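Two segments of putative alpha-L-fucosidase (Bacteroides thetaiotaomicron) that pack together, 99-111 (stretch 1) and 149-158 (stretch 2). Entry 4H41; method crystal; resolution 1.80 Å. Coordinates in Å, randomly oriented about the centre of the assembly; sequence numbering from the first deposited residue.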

# COMPACT_ATOMS: atom_id res chain seq x y z
N VAL B 99 -21.24 13.76 -8.79
CA VAL B 99 -21.30 13.49 -10.24
C VAL B 99 -22.26 12.34 -10.49
O VAL B 99 -22.21 11.33 -9.79
N ASP B 100 -23.05 12.45 -11.57
CA ASP B 100 -23.88 11.34 -12.03
C ASP B 100 -22.98 10.40 -12.85
O ASP B 100 -22.74 10.63 -14.03
N LEU B 101 -22.42 9.38 -12.20
CA LEU B 101 -21.51 8.43 -12.86
C LEU B 101 -22.22 7.56 -13.85
O LEU B 101 -21.61 7.14 -14.84
N VAL B 102 -23.49 7.23 -13.62
CA VAL B 102 -24.25 6.39 -14.56
C VAL B 102 -24.35 7.12 -15.91
O VAL B 102 -24.02 6.54 -16.95
N ASP B 103 -24.73 8.40 -15.88
CA ASP B 103 -24.80 9.24 -17.07
C ASP B 103 -23.43 9.29 -17.75
O ASP B 103 -23.33 9.10 -18.96
N MSE B 104 -22.37 9.51 -16.97
CA MSE B 104 -21.03 9.63 -17.52
C MSE B 104 -20.60 8.36 -18.19
O MSE B 104 -20.13 8.41 -19.34
N TYR B 105 -20.71 7.22 -17.51
CA TYR B 105 -20.30 5.94 -18.10
C TYR B 105 -21.12 5.58 -19.31
O TYR B 105 -20.57 5.05 -20.26
N LEU B 106 -22.43 5.82 -19.29
CA LEU B 106 -23.27 5.54 -20.47
C LEU B 106 -22.82 6.38 -21.67
O LEU B 106 -22.76 5.84 -22.78
N ARG B 107 -22.47 7.65 -21.46
CA ARG B 107 -22.00 8.52 -22.56
C ARG B 107 -20.64 8.05 -23.06
O ARG B 107 -20.41 8.03 -24.27
N LEU B 108 -19.75 7.66 -22.16
CA LEU B 108 -18.43 7.19 -22.56
C LEU B 108 -18.55 5.84 -23.29
O LEU B 108 -17.87 5.64 -24.30
N ALA B 109 -19.41 4.94 -22.81
CA ALA B 109 -19.62 3.65 -23.48
C ALA B 109 -20.14 3.87 -24.88
O ALA B 109 -19.68 3.19 -25.81
N GLU B 110 -21.03 4.85 -25.07
CA GLU B 110 -21.55 5.11 -26.41
C GLU B 110 -20.47 5.70 -27.31
O GLU B 110 -20.34 5.31 -28.47
N LYS B 111 -19.70 6.62 -26.78
CA LYS B 111 -18.61 7.25 -27.52
C LYS B 111 -17.62 6.21 -28.05
O LYS B 111 -17.17 6.32 -29.18
N MSE B 149 -35.00 6.30 -16.14
CA MSE B 149 -34.06 7.43 -16.19
C MSE B 149 -32.93 7.22 -17.21
O MSE B 149 -32.51 8.18 -17.83
N TYR B 150 -32.46 5.99 -17.36
CA TYR B 150 -31.31 5.68 -18.21
C TYR B 150 -31.56 4.62 -19.30
O TYR B 150 -31.16 4.84 -20.43
N GLY B 151 -32.10 3.47 -18.93
CA GLY B 151 -32.28 2.35 -19.86
C GLY B 151 -33.03 2.67 -21.13
O GLY B 151 -32.63 2.23 -22.21
N GLU B 152 -34.08 3.51 -21.01
CA GLU B 152 -34.90 3.95 -22.15
C GLU B 152 -34.29 5.10 -22.94
O GLU B 152 -34.80 5.42 -24.00
N LYS B 153 -33.26 5.77 -22.39
CA LYS B 153 -32.71 6.97 -23.02
C LYS B 153 -31.31 6.83 -23.60
O LYS B 153 -30.95 7.65 -24.44
N TYR B 154 -30.51 5.87 -23.14
CA TYR B 154 -29.12 5.74 -23.58
C TYR B 154 -28.92 4.43 -24.32
O TYR B 154 -29.16 3.34 -23.78
N LYS B 155 -28.40 4.55 -25.55
CA LYS B 155 -28.13 3.46 -26.48
C LYS B 155 -27.21 2.41 -25.89
O LYS B 155 -27.38 1.23 -26.15
N SER B 156 -26.23 2.83 -25.09
CA SER B 156 -25.22 1.91 -24.58
C SER B 156 -25.67 1.07 -23.37
O SER B 156 -24.93 0.20 -22.95
N PHE B 157 -26.87 1.30 -22.81
CA PHE B 157 -27.36 0.48 -21.69
C PHE B 157 -27.66 -0.92 -22.23
O PHE B 157 -28.68 -1.13 -22.88
N GLY B 158 -26.77 -1.87 -21.97
CA GLY B 158 -26.86 -3.19 -22.57
C GLY B 158 -27.00 -4.40 -21.71
O GLY B 158 -27.01 -5.51 -22.24

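Two tyrosines of stretch 2 each donate a hydrogen bond from their hydroxyl to an aspartate of stretch 1, and each ring also carries an aliphatic methyl over one face. Tyr150 OH donates to Asp100 OD2 at 2.6 Å. Tyr154 OH donates to Asp103 OD1, also at 2.6 Å. Both bonds are short, as expected when a phenol meets a carboxylate.

Asp100 points toward stretch 2 with chi1 t. It is the N-cap of the helix 101-111. Its OD1 accepts from Asp103 N at 3.0 Å, which leaves OD2 for the tyrosine. The CA-to-CB bond of Asp103 points sideways to stretch 2, with chi1 t, but the end of the side chain comes nearer to it. Its carboxylate is shared with Arg107 one turn on. Arg107 NE and Asp103 OD2 form a salt bridge at 3.0 Å, and Arg107 NH2 donates to Asp103 OD2 at 3.0 Å. The Arg107 side chain, chi1 m, also places CG at the edge of the Tyr154 ring, 4.2 Å from Tyr154 CE2.

Tyr150 and Tyr154 both point toward the helix with chi1 m. Val102, chi1 t, sets CG1 almost straight above the Tyr150 ring, 3.6 Å from its centroid and 8° off the normal. This is a CH-pi contact. Leu106 makes the other one: its CD1 lies over a face of the Tyr154 ring, 4.0 Å from the centroid.

Leu106 is the most covered residue of the contact. It points toward stretch 2 with chi1 m and chi2 t. Its CD1 is 3.7 Å from Tyr150 CB, its CB is 3.6 Å from Tyr154 CD2, and its CD2 is 3.9 Å from Phe157 CB. Leu106 thus touches Tyr150 and both ends of the type I turn that runs from Tyr154 to Phe157.

Ser156 lies within this turn and points toward the helix with chi1 p. Its OG donates to Leu106 O at 2.7 Å, although that carbonyl already accepts from Glu110 N at 3.0 Å. Ser156 CB also packs against Ala109 CB at 3.7 Å.

Glu110 is extended, with chi1 and chi2 t. Two waters link its OE1 to the turn. Water 1 donates to Glu110 OE1 at 2.8 Å and to Leu106 O at 3.1 Å, and accepts from Ser156 N at 3.2 Å. Water 2 donates to Glu110 OE1 at 2.8 Å and accepts from Lys155 N at 2.9 Å. Lys155 is fully extended. Its NZ stays 4.4 Å from Glu110 OE2, beyond a salt bridge.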

# COMPACT_ATOMS: atom_id res chain seq x y z
CB VAL B 99 -19.88 13.15 -10.79
CG1 VAL B 99 -19.93 12.76 -12.27
CG2 VAL B 99 -18.89 14.30 -10.57
CB ASP B 100 -25.10 11.83 -12.84
CG ASP B 100 -26.02 10.71 -13.29
OD1 ASP B 100 -25.62 9.52 -13.19
OD2 ASP B 100 -27.14 11.01 -13.78
CB LEU B 101 -20.80 7.54 -11.83
CG LEU B 101 -19.93 8.28 -10.82
CD1 LEU B 101 -19.37 7.31 -9.76
CD2 LEU B 101 -18.77 8.99 -11.51
CB VAL B 102 -25.62 5.98 -13.99
CG1 VAL B 102 -26.42 5.22 -15.01
CG2 VAL B 102 -25.44 5.12 -12.74
CB ASP B 103 -25.23 10.67 -16.70
CG ASP B 103 -24.98 11.68 -17.81
OD1 ASP B 103 -25.72 11.64 -18.81
OD2 ASP B 103 -24.00 12.46 -17.70
CB MSE B 104 -20.00 9.99 -16.43
CG MSE B 104 -18.64 10.32 -16.99
SE MSE B 104 -17.34 10.37 -15.58
CE MSE B 104 -17.30 8.44 -15.18
CB TYR B 105 -20.37 4.80 -17.08
CG TYR B 105 -19.36 4.91 -15.97
CD1 TYR B 105 -18.02 5.17 -16.25
CD2 TYR B 105 -19.71 4.66 -14.65
CE1 TYR B 105 -17.07 5.20 -15.23
CE2 TYR B 105 -18.77 4.69 -13.63
CZ TYR B 105 -17.45 4.96 -13.93
OH TYR B 105 -16.51 4.95 -12.93
CB LEU B 106 -24.72 5.77 -20.15
CG LEU B 106 -25.36 4.66 -19.31
CD1 LEU B 106 -26.68 5.11 -18.73
CD2 LEU B 106 -25.60 3.42 -20.14
CB ARG B 107 -21.94 9.99 -22.12
CG ARG B 107 -23.32 10.62 -22.04
CD ARG B 107 -23.27 12.12 -21.80
NE ARG B 107 -22.79 12.45 -20.46
CZ ARG B 107 -21.56 12.81 -20.13
NH1 ARG B 107 -20.61 12.92 -21.06
NH2 ARG B 107 -21.25 13.07 -18.86
CB LEU B 108 -17.48 7.08 -21.36
CG LEU B 108 -17.09 8.41 -20.73
CD1 LEU B 108 -16.24 8.19 -19.50
CD2 LEU B 108 -16.33 9.32 -21.74
CB ALA B 109 -20.57 2.76 -22.69
CB GLU B 110 -22.75 6.04 -26.34
CG GLU B 110 -23.36 6.28 -27.71
CD GLU B 110 -24.67 7.04 -27.72
OE1 GLU B 110 -25.16 7.40 -26.62
OE2 GLU B 110 -25.18 7.31 -28.83
CB LYS B 111 -17.88 8.25 -26.62
CG LYS B 111 -16.87 9.11 -27.33
CD LYS B 111 -16.24 10.10 -26.37
CE LYS B 111 -15.10 10.84 -27.00
NZ LYS B 111 -14.56 11.87 -26.07
CB MSE B 149 -33.45 7.66 -14.80
CG MSE B 149 -34.45 8.17 -13.76
SE MSE B 149 -33.65 8.03 -11.94
CE MSE B 149 -32.36 9.51 -12.15
CB TYR B 150 -30.14 5.20 -17.31
CG TYR B 150 -29.75 6.21 -16.26
CD1 TYR B 150 -28.99 7.33 -16.60
CD2 TYR B 150 -30.10 6.04 -14.93
CE1 TYR B 150 -28.71 8.32 -15.66
CE2 TYR B 150 -29.83 7.02 -13.98
CZ TYR B 150 -29.09 8.14 -14.34
OH TYR B 150 -28.83 9.09 -13.42
CB GLU B 152 -36.29 4.40 -21.65
CG GLU B 152 -37.13 3.26 -21.14
CD GLU B 152 -38.57 3.64 -20.83
OE1 GLU B 152 -38.81 4.80 -20.44
OE2 GLU B 152 -39.44 2.75 -20.91
CB LYS B 153 -32.68 8.11 -21.98
CG LYS B 153 -34.08 8.44 -21.46
CD LYS B 153 -34.09 9.69 -20.62
CE LYS B 153 -35.44 9.92 -20.00
NZ LYS B 153 -35.42 11.06 -19.06
CB TYR B 154 -28.17 5.79 -22.37
CG TYR B 154 -28.16 7.09 -21.58
CD1 TYR B 154 -29.19 7.41 -20.71
CD2 TYR B 154 -27.08 7.96 -21.66
CE1 TYR B 154 -29.17 8.59 -19.95
CE2 TYR B 154 -27.03 9.12 -20.89
CZ TYR B 154 -28.07 9.42 -20.02
OH TYR B 154 -28.01 10.52 -19.18
CB LYS B 155 -27.46 4.08 -27.72
CG LYS B 155 -27.02 3.16 -28.84
CD LYS B 155 -26.37 4.02 -29.91
CE LYS B 155 -25.76 3.28 -31.07
NZ LYS B 155 -25.06 4.23 -31.98
CB SER B 156 -23.96 2.69 -24.26
OG SER B 156 -24.25 3.62 -23.23
CB PHE B 157 -28.60 1.13 -21.06
CG PHE B 157 -28.94 0.59 -19.69
CD1 PHE B 157 -29.42 -0.70 -19.53
CD2 PHE B 157 -28.87 1.40 -18.57
CE1 PHE B 157 -29.74 -1.20 -18.26
CE2 PHE B 157 -29.24 0.92 -17.31
CZ PHE B 157 -29.67 -0.38 -17.16
O HOH W 1 -25.38 5.83 -24.35
O HOH W 2 -27.93 7.28 -26.53